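Local coordinates for protein alanine racemase 1 (Caldanaerobacter subterraneus subsp. tengcongensis MB4, PDB 4Y2W) that belongs to the alanine racemase family, joins an N-terminal TIM-type barrel to a strand-rich C-terminal domain, and forms an assembly of two chains, at residues A209-I212 with Y217-L220; K127-I132 with L203-N208; G263-I266 with F272-K275; P234-E239 with M351-E356. The protein carries 1 engineered substitution. All blocks are in the same frame, centred on the assembly; numbering follows the deposited sequence.

In the fold
The four contacts run from the N-terminal barrel to the C-terminal domain. Interactions 1 and 2 are neighbours, with centres about 13 Å apart. Interaction 2 uses the seventh barrel strand, 203-208, and interaction 1 the short helix 209-214 that directly follows it. They touch, and both contact the same phosphate ion. Interaction 4 lies about 19 Å from interaction 1, centre to centre. It links the loop after the last barrel strand to helix 348-354. Interaction 3 is a hairpin about 52 Å from interaction 1, on the opposite side of the chain's centre. In sequence it falls between the two halves of interaction 4. The set thus reaches from the barrel, through a loop-to-helix salt bridge, to a hairpin that touches the second subunit.

Interaction 1 (A209-I212 with Y217-L220); sequences AAAI and YSHL. With PO4 (phosphate ion), chain C.
The short helix 209-214 of the TIM-type barrel meets the turn leading to the last barrel strand, where A211 and I212 touch S218 and H219. The bond across the contact runs from H219 NE2 to I212 O, at 3.3 Å. Its N-H...O angle is 154°. The donor lies in the carbonyl plane, on a lone pair of I212 O. From the ring side the fit is less flat, since the oxygen sits 18° out of the H219 ring plane. CG of H219 is anti to its carbonyl carbon and beside its backbone N, which turns the ring toward the helix.

Helix and turn form the beta-alpha-beta crossover between the parallel strands 203-208 and 222-224, the seventh and eighth of the barrel. S218 packs against A211, with S218 OG 3.5 Å from A211 CB. S218 OG is hydrogen-bonded to L215 O, and the S218 side chain also rests on F169 and A207. At the start of the helix, A209 N gives a weak bond of 3.5 Å to O1 of a phosphate ion, probably from the crystallisation liquor. The positive end of the helix dipole would be expected to favour an anion there.

Interaction 2 (K127-I132 with L203-N208); sequences KVHIKI and LKHIAN. With PO4 (phosphate ion), chain C.
H129 and H205 approach each other at about a right angle, as side chains, and meet rim to rim. Neither ring lies over the face of the other. Their planes make 63° and their centroids are 5.3 Å apart. H129 ND1 and H205 NE2 come within 3.3 Å and form a weak hydrogen bond, in which either could be the donor. H129 ND1 lies at the edge of the H205 ring, near its plane, while H205 NE2 comes obliquely to the H129 ring. CG of H205 sits between its own backbone N and carbonyl carbon (chi1 53°), which lets H205 NE2 reach H129 ND1.

L203 adds an apolar contact, with CD2 4.0 Å from H129 CE1. On its other nitrogen, H129 NE2 is hydrogen-bonded to E163 OE1, which helps to set the ring's rotation. The ring of Y166 meets H205 nearly parallel. N208, at the N-cap position of helix 209-214, makes a weak 3.4 Å bond from ND2 to O2 of a phosphate ion.

Strand 160-166, which carries E163 and Y166, lies between strands 126-131 and 203-208 in the sheet. The two strands therefore meet through side chains, the fifth and seventh strands of a closed parallel TIM-type barrel.

Interaction 3 (G263-I266 with F272-K275); sequences GFFI and FVTK
G263-I266 and F272-K275 run antiparallel, with F265 and V273 a non-hydrogen-bonded pair and I266 and F272 a hydrogen-bonded one. I266 N reaches F272 O at 3.1 Å. T274 N reaches F264 O at 3.0 Å, and G263 N reaches T274 O at 2.9 Å.

T274 OG1 adds a side-chain bond to this backbone pattern. It accepts F264 N at 2.9 Å and is also bonded to P261 O, so two groups hold the hydroxyl. OG1 stands between the backbone N and carbonyl carbon of its own residue (chi1 49°), which directs it at the 263-264 peptide.

F265 and V273 share one face of the sheet and lie side by side. V273 CG2 sits over the face of the F265 ring, 4.0 Å from its centroid and 28° off the ring normal, a CH-pi contact. The F265 ring also makes a cation-pi contact with K270. I266 and F272 share the other face and point the same way. I266 CD1 comes obliquely to the F272 ring, 4.0 Å from F272 CD1, and both side chains pack on V311 of strand 306-311. K275 curls back along its own segment, where K275 NZ bonds V273 O.

F264 and I266 pack on G137 of the second subunit. The whole is a short beta hairpin of the C-terminal domain, set at the dimer interface.

Interaction 4 (P234-E239 with M351-E356); sequences PSKRVE and MADKIE
K236 NZ is held by both carboxylate oxygens of D353 in a salt bridge. The nearer, D353 OD1, is 3.1 Å away, and D353 OD2 makes a weak bond to the same nitrogen at 3.4 Å. NZ approaches OD1 from above the carboxylate plane, 43° out of it. K236 and D353 are exposed, and solvent probably weakens the attraction between their charges. The two side chains come from opposite directions. K236 is extended along most of its length and bends only at its last torsion (chi4 57°), which carries NZ round to the acid. D353 leans its carboxylate toward the loop, although its CB bond does not point there. E349 OE1, on the same helix as D353, forms a long and weak ion pair with K236 NZ.

The salt bridge ties the loop that follows the TIM-type barrel to a helix of the C-terminal domain. Segment 234-239 is loop, between the last barrel strand, 222-224, and strand 248-260. D353 lies near the end of helix 348-354. A Schellman motif closes that helix. E356, with positive phi, is its C-prime residue, and E356 N bonds D353 O at 2.9 Å. The same residue that meets K236 by its side chain thus takes part in the cap by its backbone.

The loop is also tied to the barrel side: S235 OG is bonded to S173 O, R237 NE to E174 O, and V238 packs on L213 of helix 209-214. A352, on the buried side of helix 348-354, packs on P359 and V362.

Interaction 1 (A209-I212 with Y217-L220)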
loop_
_atom_site.group_PDB
_atom_site.type_symbol
_atom_site.label_atom_id
_atom_site.label_comp_id
_atom_site.label_asym_id
_atom_site.label_seq_id
_atom_site.Cartn_x
_atom_site.Cartn_y
_atom_site.Cartn_z
ATOM N N ALA A 209 -12.417 -7.770 18.579
ATOM C CA ALA A 209 -12.173 -6.712 19.580
ATOM C C ALA A 209 -13.443 -6.047 20.141
ATOM O O ALA A 209 -13.533 -5.789 21.343
ATOM C CB ALA A 209 -11.236 -5.655 19.009
ATOM N N ALA A 210 -14.414 -5.778 19.275
ATOM C CA ALA A 210 -15.644 -5.097 19.682
ATOM C C ALA A 210 -16.443 -5.909 20.699
ATOM O O ALA A 210 -16.928 -5.369 21.695
ATOM C CB ALA A 210 -16.500 -4.787 18.466
ATOM N N ALA A 211 -16.574 -7.206 20.440
ATOM C CA ALA A 211 -17.302 -8.108 21.330
ATOM C C ALA A 211 -16.479 -8.489 22.563
ATOM O O ALA A 211 -17.042 -8.813 23.607
ATOM C CB ALA A 211 -17.725 -9.356 20.574
ATOM N N ILE A 212 -15.156 -8.458 22.443
ATOM C CA ILE A 212 -14.280 -8.745 23.580
ATOM C C ILE A 212 -14.454 -7.700 24.681
ATOM O O ILE A 212 -14.432 -8.032 25.870
ATOM C CB ILE A 212 -12.800 -8.811 23.145
ATOM C CG1 ILE A 212 -12.565 -10.048 22.274
ATOM C CG2 ILE A 212 -11.868 -8.858 24.353
ATOM C CD1 ILE A 212 -11.379 -9.922 21.342
ATOM N N TYR A 217 -20.079 -12.650 27.326
ATOM C CA TYR A 217 -20.546 -13.996 26.973
ATOM C C TYR A 217 -19.876 -14.564 25.723
ATOM O O TYR A 217 -19.686 -15.777 25.619
ATOM C CB TYR A 217 -22.074 -14.024 26.804
ATOM C CG TYR A 217 -22.645 -13.131 25.716
ATOM C CD1 TYR A 217 -22.657 -13.535 24.383
ATOM C CD2 TYR A 217 -23.211 -11.898 26.029
ATOM C CE1 TYR A 217 -23.189 -12.725 23.392
ATOM C CE2 TYR A 217 -23.749 -11.083 25.046
ATOM C CZ TYR A 217 -23.738 -11.501 23.731
ATOM O OH TYR A 217 -24.274 -10.693 22.755
ATOM N N SER A 218 -19.516 -13.689 24.785
ATOM C CA SER A 218 -18.931 -14.106 23.501
ATOM C C SER A 218 -17.516 -14.690 23.600
ATOM O O SER A 218 -17.038 -15.302 22.642
ATOM C CB SER A 218 -18.924 -12.931 22.515
ATOM O OG SER A 218 -18.140 -11.854 22.999
ATOM N N HIS A 219 -16.860 -14.504 24.746
ATOM C CA HIS A 219 -15.476 -14.949 24.954
ATOM C C HIS A 219 -15.238 -16.410 24.562
ATOM O O HIS A 219 -14.255 -16.712 23.884
ATOM C CB HIS A 219 -15.066 -14.736 26.417
ATOM C CG HIS A 219 -14.883 -13.298 26.791
ATOM N ND1 HIS A 219 -14.175 -12.905 27.906
ATOM C CD2 HIS A 219 -15.301 -12.160 26.190
ATOM C CE1 HIS A 219 -14.176 -11.587 27.985
ATOM N NE2 HIS A 219 -14.851 -11.110 26.954
ATOM N N LEU A 220 -16.130 -17.299 24.997
ATOM C CA LEU A 220 -16.058 -18.737 24.686
ATOM C C LEU A 220 -14.677 -19.336 25.016
ATOM O O LEU A 220 -14.085 -18.979 26.032
ATOM C CB LEU A 220 -16.464 -18.991 23.225
ATOM C CG LEU A 220 -17.876 -18.567 22.811
ATOM C CD1 LEU A 220 -18.042 -18.683 21.305
ATOM C CD2 LEU A 220 -18.928 -19.401 23.527
HETATM P P PO4 C . -10.545 -6.987 14.853
HETATM O O1 PO4 C . -10.160 -6.531 16.242
HETATM O O2 PO4 C . -11.992 -6.643 14.572
HETATM O O3 PO4 C . -10.359 -8.484 14.749
HETATM O O4 PO4 C . -9.668 -6.289 13.837
#

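Interaction 2 (K127-I132 with L203-N208)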
loop_
_atom_site.group_PDB
_atom_site.type_symbol
_atom_site.label_atom_id
_atom_site.label_comp_id
_atom_site.label_asym_id
_atom_site.label_seq_id
_atom_site.Cartn_x
_atom_site.Cartn_y
_atom_site.Cartn_z
ATOM N N LYS A 127 -5.079 -29.863 10.739
ATOM C CA LYS A 127 -5.970 -29.168 11.665
ATOM C C LYS A 127 -6.915 -28.255 10.886
ATOM O O LYS A 127 -6.491 -27.598 9.942
ATOM C CB LYS A 127 -5.155 -28.357 12.676
ATOM C CG LYS A 127 -4.400 -29.217 13.678
ATOM C CD LYS A 127 -3.494 -28.400 14.592
ATOM C CE LYS A 127 -2.107 -28.211 13.995
ATOM N NZ LYS A 127 -1.148 -27.575 14.944
ATOM N N VAL A 128 -8.194 -28.238 11.259
ATOM C CA VAL A 128 -9.179 -27.372 10.601
ATOM C C VAL A 128 -10.161 -26.758 11.588
ATOM O O VAL A 128 -10.514 -27.372 12.595
ATOM C CB VAL A 128 -9.995 -28.109 9.513
ATOM C CG1 VAL A 128 -9.109 -28.496 8.340
ATOM C CG2 VAL A 128 -10.700 -29.331 10.083
ATOM N N HIS A 129 -10.589 -25.537 11.277
ATOM C CA HIS A 129 -11.609 -24.821 12.035
ATOM C C HIS A 129 -12.803 -24.587 11.120
ATOM O O HIS A 129 -12.633 -24.130 9.991
ATOM C CB HIS A 129 -11.063 -23.480 12.522
ATOM C CG HIS A 129 -10.161 -23.587 13.711
ATOM N ND1 HIS A 129 -9.969 -22.544 14.589
ATOM C CD2 HIS A 129 -9.412 -24.614 14.181
ATOM C CE1 HIS A 129 -9.133 -22.918 15.541
ATOM N NE2 HIS A 129 -8.782 -24.171 15.318
ATOM N N ILE A 130 -13.992 -24.846 11.607
ATOM C CA ILE A 130 -15.173 -24.707 10.791
ATOM C C ILE A 130 -15.798 -23.326 10.922
ATOM O O ILE A 130 -16.029 -22.865 12.006
ATOM C CB ILE A 130 -16.172 -25.822 11.135
ATOM C CG1 ILE A 130 -15.535 -27.183 10.937
ATOM C CG2 ILE A 130 -17.394 -25.744 10.273
ATOM C CD1 ILE A 130 -14.909 -27.398 9.586
ATOM N N LYS A 131 -16.065 -22.657 9.810
ATOM C CA LYS A 131 -16.656 -21.328 9.872
ATOM C C LYS A 131 -18.132 -21.379 9.683
ATOM O O LYS A 131 -18.630 -22.003 8.783
ATOM C CB LYS A 131 -16.022 -20.330 8.890
ATOM C CG LYS A 131 -16.819 -19.055 8.620
ATOM C CD LYS A 131 -16.401 -17.814 9.401
ATOM C CE LYS A 131 -17.184 -16.563 8.988
ATOM N NZ LYS A 131 -16.470 -15.367 8.438
ATOM N N ILE A 132 -18.823 -20.678 10.560
ATOM C CA ILE A 132 -20.254 -20.597 10.515
ATOM C C ILE A 132 -20.716 -19.186 10.218
ATOM O O ILE A 132 -20.265 -18.242 10.814
ATOM C CB ILE A 132 -20.852 -21.073 11.843
ATOM C CG1 ILE A 132 -20.223 -22.386 12.249
ATOM C CG2 ILE A 132 -22.341 -21.258 11.723
ATOM C CD1 ILE A 132 -20.563 -23.528 11.329
ATOM N N LEU A 203 -12.255 -25.872 20.411
ATOM C CA LEU A 203 -12.101 -24.424 20.229
ATOM C C LEU A 203 -13.313 -23.768 19.565
ATOM O O LEU A 203 -13.423 -23.714 18.339
ATOM C CB LEU A 203 -10.815 -24.109 19.456
ATOM C CG LEU A 203 -9.565 -23.891 20.321
ATOM C CD1 LEU A 203 -9.327 -25.048 21.284
ATOM C CD2 LEU A 203 -8.343 -23.663 19.441
ATOM N N LYS A 204 -14.225 -23.285 20.401
ATOM C CA LYS A 204 -15.342 -22.460 19.960
ATOM C C LYS A 204 -14.955 -21.007 20.195
ATOM O O LYS A 204 -14.532 -20.647 21.300
ATOM C CB LYS A 204 -16.612 -22.797 20.748
ATOM C CG LYS A 204 -16.933 -24.287 20.816
ATOM C CD LYS A 204 -18.245 -24.571 21.536
ATOM C CE LYS A 204 -18.194 -24.260 23.027
ATOM N NZ LYS A 204 -17.241 -25.130 23.767
ATOM N N HIS A 205 -15.080 -20.181 19.159
ATOM C CA HIS A 205 -14.739 -18.759 19.265
ATOM C C HIS A 205 -15.519 -17.916 18.272
ATOM O O HIS A 205 -15.894 -18.386 17.203
ATOM C CB HIS A 205 -13.231 -18.538 19.095
ATOM C CG HIS A 205 -12.654 -19.143 17.852
ATOM N ND1 HIS A 205 -12.135 -18.383 16.828
ATOM C CD2 HIS A 205 -12.492 -20.435 17.479
ATOM C CE1 HIS A 205 -11.687 -19.179 15.872
ATOM N NE2 HIS A 205 -11.892 -20.428 16.244
ATOM N N ILE A 206 -15.771 -16.667 18.647
ATOM C CA ILE A 206 -16.599 -15.770 17.839
ATOM C C ILE A 206 -16.256 -14.281 18.002
ATOM O O ILE A 206 -16.497 -13.488 17.093
ATOM C CB ILE A 206 -18.096 -16.012 18.153
ATOM C CG1 ILE A 206 -19.000 -15.314 17.131
ATOM C CG2 ILE A 206 -18.433 -15.567 19.572
ATOM C CD1 ILE A 206 -20.440 -15.777 17.181
ATOM N N ALA A 207 -15.685 -13.905 19.145
ATOM C CA ALA A 207 -15.489 -12.500 19.489
ATOM C C ALA A 207 -14.246 -11.876 18.850
ATOM O O ALA A 207 -13.130 -12.377 19.016
ATOM C CB ALA A 207 -15.423 -12.348 21.003
ATOM N N ASN A 208 -14.463 -10.783 18.116
ATOM C CA ASN A 208 -13.391 -9.861 17.727
ATOM C C ASN A 208 -13.306 -8.743 18.776
ATOM O O ASN A 208 -14.046 -8.771 19.760
ATOM C CB ASN A 208 -13.631 -9.303 16.315
ATOM C CG ASN A 208 -14.960 -8.567 16.182
ATOM O OD1 ASN A 208 -15.851 -8.698 17.025
ATOM N ND2 ASN A 208 -15.101 -7.795 15.105
HETATM P P PO4 C . -10.545 -6.987 14.853
HETATM O O1 PO4 C . -10.160 -6.531 16.242
HETATM O O2 PO4 C . -11.992 -6.643 14.572
HETATM O O3 PO4 C . -10.359 -8.484 14.749
HETATM O O4 PO4 C . -9.668 -6.289 13.837
#

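Interaction 3 (G263-I266 with F272-K275)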
loop_
_atom_site.group_PDB
_atom_site.type_symbol
_atom_site.label_atom_id
_atom_site.label_comp_id
_atom_site.label_asym_id
_atom_site.label_seq_id
_atom_site.Cartn_x
_atom_site.Cartn_y
_atom_site.Cartn_z
ATOM N N GLY A 263 1.560 35.742 -1.920
ATOM C CA GLY A 263 1.196 35.492 -3.311
ATOM C C GLY A 263 2.047 34.418 -3.971
ATOM O O GLY A 263 2.139 34.367 -5.199
ATOM N N PHE A 264 2.664 33.558 -3.160
ATOM C CA PHE A 264 3.517 32.481 -3.656
ATOM C C PHE A 264 2.710 31.192 -3.766
ATOM O O PHE A 264 2.166 30.709 -2.770
ATOM C CB PHE A 264 4.701 32.267 -2.713
ATOM C CG PHE A 264 5.693 31.247 -3.195
ATOM C CD1 PHE A 264 6.756 31.621 -4.008
ATOM C CD2 PHE A 264 5.576 29.916 -2.823
ATOM C CE1 PHE A 264 7.679 30.687 -4.449
ATOM C CE2 PHE A 264 6.494 28.975 -3.262
ATOM C CZ PHE A 264 7.549 29.363 -4.073
ATOM N N PHE A 265 2.651 30.635 -4.974
ATOM C CA PHE A 265 1.877 29.423 -5.230
ATOM C C PHE A 265 2.656 28.168 -4.866
ATOM O O PHE A 265 3.867 28.105 -5.081
ATOM C CB PHE A 265 1.437 29.377 -6.691
ATOM C CG PHE A 265 0.553 30.524 -7.078
ATOM C CD1 PHE A 265 -0.772 30.568 -6.649
ATOM C CD2 PHE A 265 1.044 31.572 -7.845
ATOM C CE1 PHE A 265 -1.592 31.630 -6.989
ATOM C CE2 PHE A 265 0.224 32.636 -8.192
ATOM C CZ PHE A 265 -1.093 32.666 -7.761
ATOM N N ILE A 266 1.948 27.183 -4.309
ATOM C CA ILE A 266 2.537 25.899 -3.916
ATOM C C ILE A 266 1.710 24.728 -4.460
ATOM O O ILE A 266 0.482 24.742 -4.396
ATOM C CB ILE A 266 2.632 25.763 -2.379
ATOM C CG1 ILE A 266 3.433 26.927 -1.782
ATOM C CG2 ILE A 266 3.268 24.429 -1.997
ATOM C CD1 ILE A 266 3.525 26.911 -0.269
ATOM N N PHE A 272 -2.898 26.121 -3.635
ATOM C CA PHE A 272 -2.619 26.960 -2.470
ATOM C C PHE A 272 -1.779 28.175 -2.869
ATOM O O PHE A 272 -0.946 28.105 -3.776
ATOM C CB PHE A 272 -1.891 26.150 -1.392
ATOM C CG PHE A 272 -1.585 26.927 -0.135
ATOM C CD1 PHE A 272 -0.402 27.651 -0.015
ATOM C CD2 PHE A 272 -2.475 26.928 0.934
ATOM C CE1 PHE A 272 -0.121 28.367 1.138
ATOM C CE2 PHE A 272 -2.196 27.640 2.093
ATOM C CZ PHE A 272 -1.017 28.360 2.195
ATOM N N VAL A 273 -2.017 29.289 -2.182
ATOM C CA VAL A 273 -1.190 30.483 -2.312
ATOM C C VAL A 273 -0.992 31.098 -0.929
ATOM O O VAL A 273 -1.929 31.180 -0.139
ATOM C CB VAL A 273 -1.812 31.520 -3.276
ATOM C CG1 VAL A 273 -3.122 32.081 -2.728
ATOM C CG2 VAL A 273 -0.824 32.641 -3.567
ATOM N N THR A 274 0.231 31.516 -0.638
ATOM C CA THR A 274 0.529 32.156 0.635
ATOM C C THR A 274 -0.190 33.498 0.741
ATOM O O THR A 274 -0.296 34.236 -0.242
ATOM C CB THR A 274 2.042 32.377 0.816
ATOM O OG1 THR A 274 2.589 32.987 -0.363
ATOM C CG2 THR A 274 2.742 31.057 1.073
ATOM N N LYS A 275 -0.694 33.790 1.939
ATOM C CA LYS A 275 -1.315 35.080 2.251
ATOM C C LYS A 275 -0.370 35.951 3.088
ATOM O O LYS A 275 -0.767 37.010 3.577
ATOM C CB LYS A 275 -2.643 34.872 2.997
ATOM C CG LYS A 275 -3.781 34.336 2.137
ATOM C CD LYS A 275 -3.812 32.814 2.093
ATOM C CE LYS A 275 -4.871 32.302 1.122
ATOM N NZ LYS A 275 -4.857 30.816 0.982
#

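Interaction 4 (P234-E239 with M351-E356)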
loop_
_atom_site.group_PDB
_atom_site.type_symbol
_atom_site.label_atom_id
_atom_site.label_comp_id
_atom_site.label_asym_id
_atom_site.label_seq_id
_atom_site.Cartn_x
_atom_site.Cartn_y
_atom_site.Cartn_z
ATOM N N PRO A 234 -11.890 -0.309 17.310
ATOM C CA PRO A 234 -12.570 -0.539 16.030
ATOM C C PRO A 234 -13.651 0.490 15.698
ATOM O O PRO A 234 -13.982 0.670 14.528
ATOM C CB PRO A 234 -13.192 -1.928 16.207
ATOM C CG PRO A 234 -13.386 -2.071 17.677
ATOM C CD PRO A 234 -12.266 -1.312 18.326
ATOM N N SER A 235 -14.204 1.146 16.717
ATOM C CA SER A 235 -15.248 2.147 16.515
ATOM C C SER A 235 -15.359 3.054 17.741
ATOM O O SER A 235 -14.540 2.975 18.662
ATOM C CB SER A 235 -16.588 1.459 16.237
ATOM O OG SER A 235 -17.080 0.818 17.402
ATOM N N LYS A 236 -16.369 3.919 17.742
ATOM C CA LYS A 236 -16.621 4.803 18.873
ATOM C C LYS A 236 -17.629 4.224 19.871
ATOM O O LYS A 236 -17.764 4.751 20.975
ATOM C CB LYS A 236 -17.089 6.169 18.370
ATOM C CG LYS A 236 -16.080 6.831 17.448
ATOM C CD LYS A 236 -16.419 8.286 17.169
ATOM C CE LYS A 236 -15.248 9.007 16.514
ATOM N NZ LYS A 236 -14.800 8.351 15.253
ATOM N N ARG A 237 -18.317 3.142 19.496
ATOM C CA ARG A 237 -19.317 2.506 20.363
ATOM C C ARG A 237 -18.751 1.301 21.128
ATOM O O ARG A 237 -19.346 0.220 21.136
ATOM C CB ARG A 237 -20.537 2.062 19.548
ATOM C CG ARG A 237 -21.088 3.093 18.573
ATOM C CD ARG A 237 -22.568 2.850 18.298
ATOM N NE ARG A 237 -22.880 2.806 16.870
ATOM C CZ ARG A 237 -22.937 3.864 16.062
ATOM N NH1 ARG A 237 -22.693 5.092 16.519
ATOM N NH2 ARG A 237 -23.237 3.692 14.778
ATOM N N VAL A 238 -17.606 1.500 21.774
ATOM C CA VAL A 238 -16.977 0.464 22.595
ATOM C C VAL A 238 -16.600 1.071 23.942
ATOM O O VAL A 238 -16.409 2.282 24.049
ATOM C CB VAL A 238 -15.739 -0.159 21.907
ATOM C CG1 VAL A 238 -16.131 -0.799 20.585
ATOM C CG2 VAL A 238 -14.639 0.873 21.690
ATOM N N GLU A 239 -16.490 0.228 24.964
ATOM C CA GLU A 239 -16.348 0.701 26.344
ATOM C C GLU A 239 -14.966 1.290 26.669
ATOM O O GLU A 239 -14.873 2.243 27.448
ATOM C CB GLU A 239 -16.718 -0.413 27.328
ATOM C CG GLU A 239 -18.174 -0.844 27.203
ATOM C CD GLU A 239 -18.618 -1.817 28.280
ATOM O OE1 GLU A 239 -17.757 -2.341 29.017
ATOM O OE2 GLU A 239 -19.839 -2.059 28.383
ATOM N N MET A 351 -6.790 10.425 11.987
ATOM C CA MET A 351 -6.548 10.326 10.552
ATOM C C MET A 351 -7.672 9.560 9.853
ATOM O O MET A 351 -8.154 9.981 8.803
ATOM C CB MET A 351 -5.200 9.658 10.277
ATOM C CG MET A 351 -4.893 9.483 8.796
ATOM S SD MET A 351 -3.131 9.431 8.415
ATOM C CE MET A 351 -2.717 11.167 8.569
ATOM N N ALA A 352 -8.086 8.444 10.448
ATOM C CA ALA A 352 -9.177 7.625 9.912
ATOM C C ALA A 352 -10.489 8.407 9.802
ATOM O O ALA A 352 -11.230 8.256 8.829
ATOM C CB ALA A 352 -9.376 6.391 10.776
ATOM N N ASP A 353 -10.767 9.239 10.802
ATOM C CA ASP A 353 -11.965 10.077 10.801
ATOM C C ASP A 353 -11.926 11.084 9.658
ATOM O O ASP A 353 -12.880 11.188 8.890
ATOM C CB ASP A 353 -12.111 10.820 12.132
ATOM C CG ASP A 353 -12.311 9.887 13.309
ATOM O OD1 ASP A 353 -12.581 8.687 13.094
ATOM O OD2 ASP A 353 -12.194 10.354 14.462
ATOM N N LYS A 354 -10.811 11.801 9.540
ATOM C CA LYS A 354 -10.659 12.857 8.535
ATOM C C LYS A 354 -10.928 12.376 7.102
ATOM O O LYS A 354 -11.525 13.104 6.314
ATOM C CB LYS A 354 -9.260 13.487 8.632
ATOM C CG LYS A 354 -8.999 14.652 7.675
ATOM C CD LYS A 354 -9.791 15.908 8.024
ATOM C CE LYS A 354 -9.236 16.626 9.246
ATOM N NZ LYS A 354 -9.810 17.994 9.394
ATOM N N ILE A 355 -10.500 11.158 6.772
ATOM C CA ILE A 355 -10.764 10.592 5.437
ATOM C C ILE A 355 -11.902 9.560 5.425
ATOM O O ILE A 355 -11.993 8.743 4.510
ATOM C CB ILE A 355 -9.487 10.011 4.774
ATOM C CG1 ILE A 355 -8.729 9.075 5.723
ATOM C CG2 ILE A 355 -8.579 11.140 4.317
ATOM C CD1 ILE A 355 -7.792 8.115 5.020
ATOM N N GLU A 356 -12.778 9.624 6.431
ATOM C CA GLU A 356 -14.011 8.837 6.469
ATOM C C GLU A 356 -13.744 7.334 6.336
ATOM O O GLU A 356 -14.271 6.668 5.436
ATOM C CB GLU A 356 -14.977 9.291 5.369
ATOM C CG GLU A 356 -15.145 10.794 5.225
ATOM C CD GLU A 356 -15.905 11.149 3.962
ATOM O OE1 GLU A 356 -15.280 11.634 2.993
ATOM O OE2 GLU A 356 -17.130 10.911 3.930
#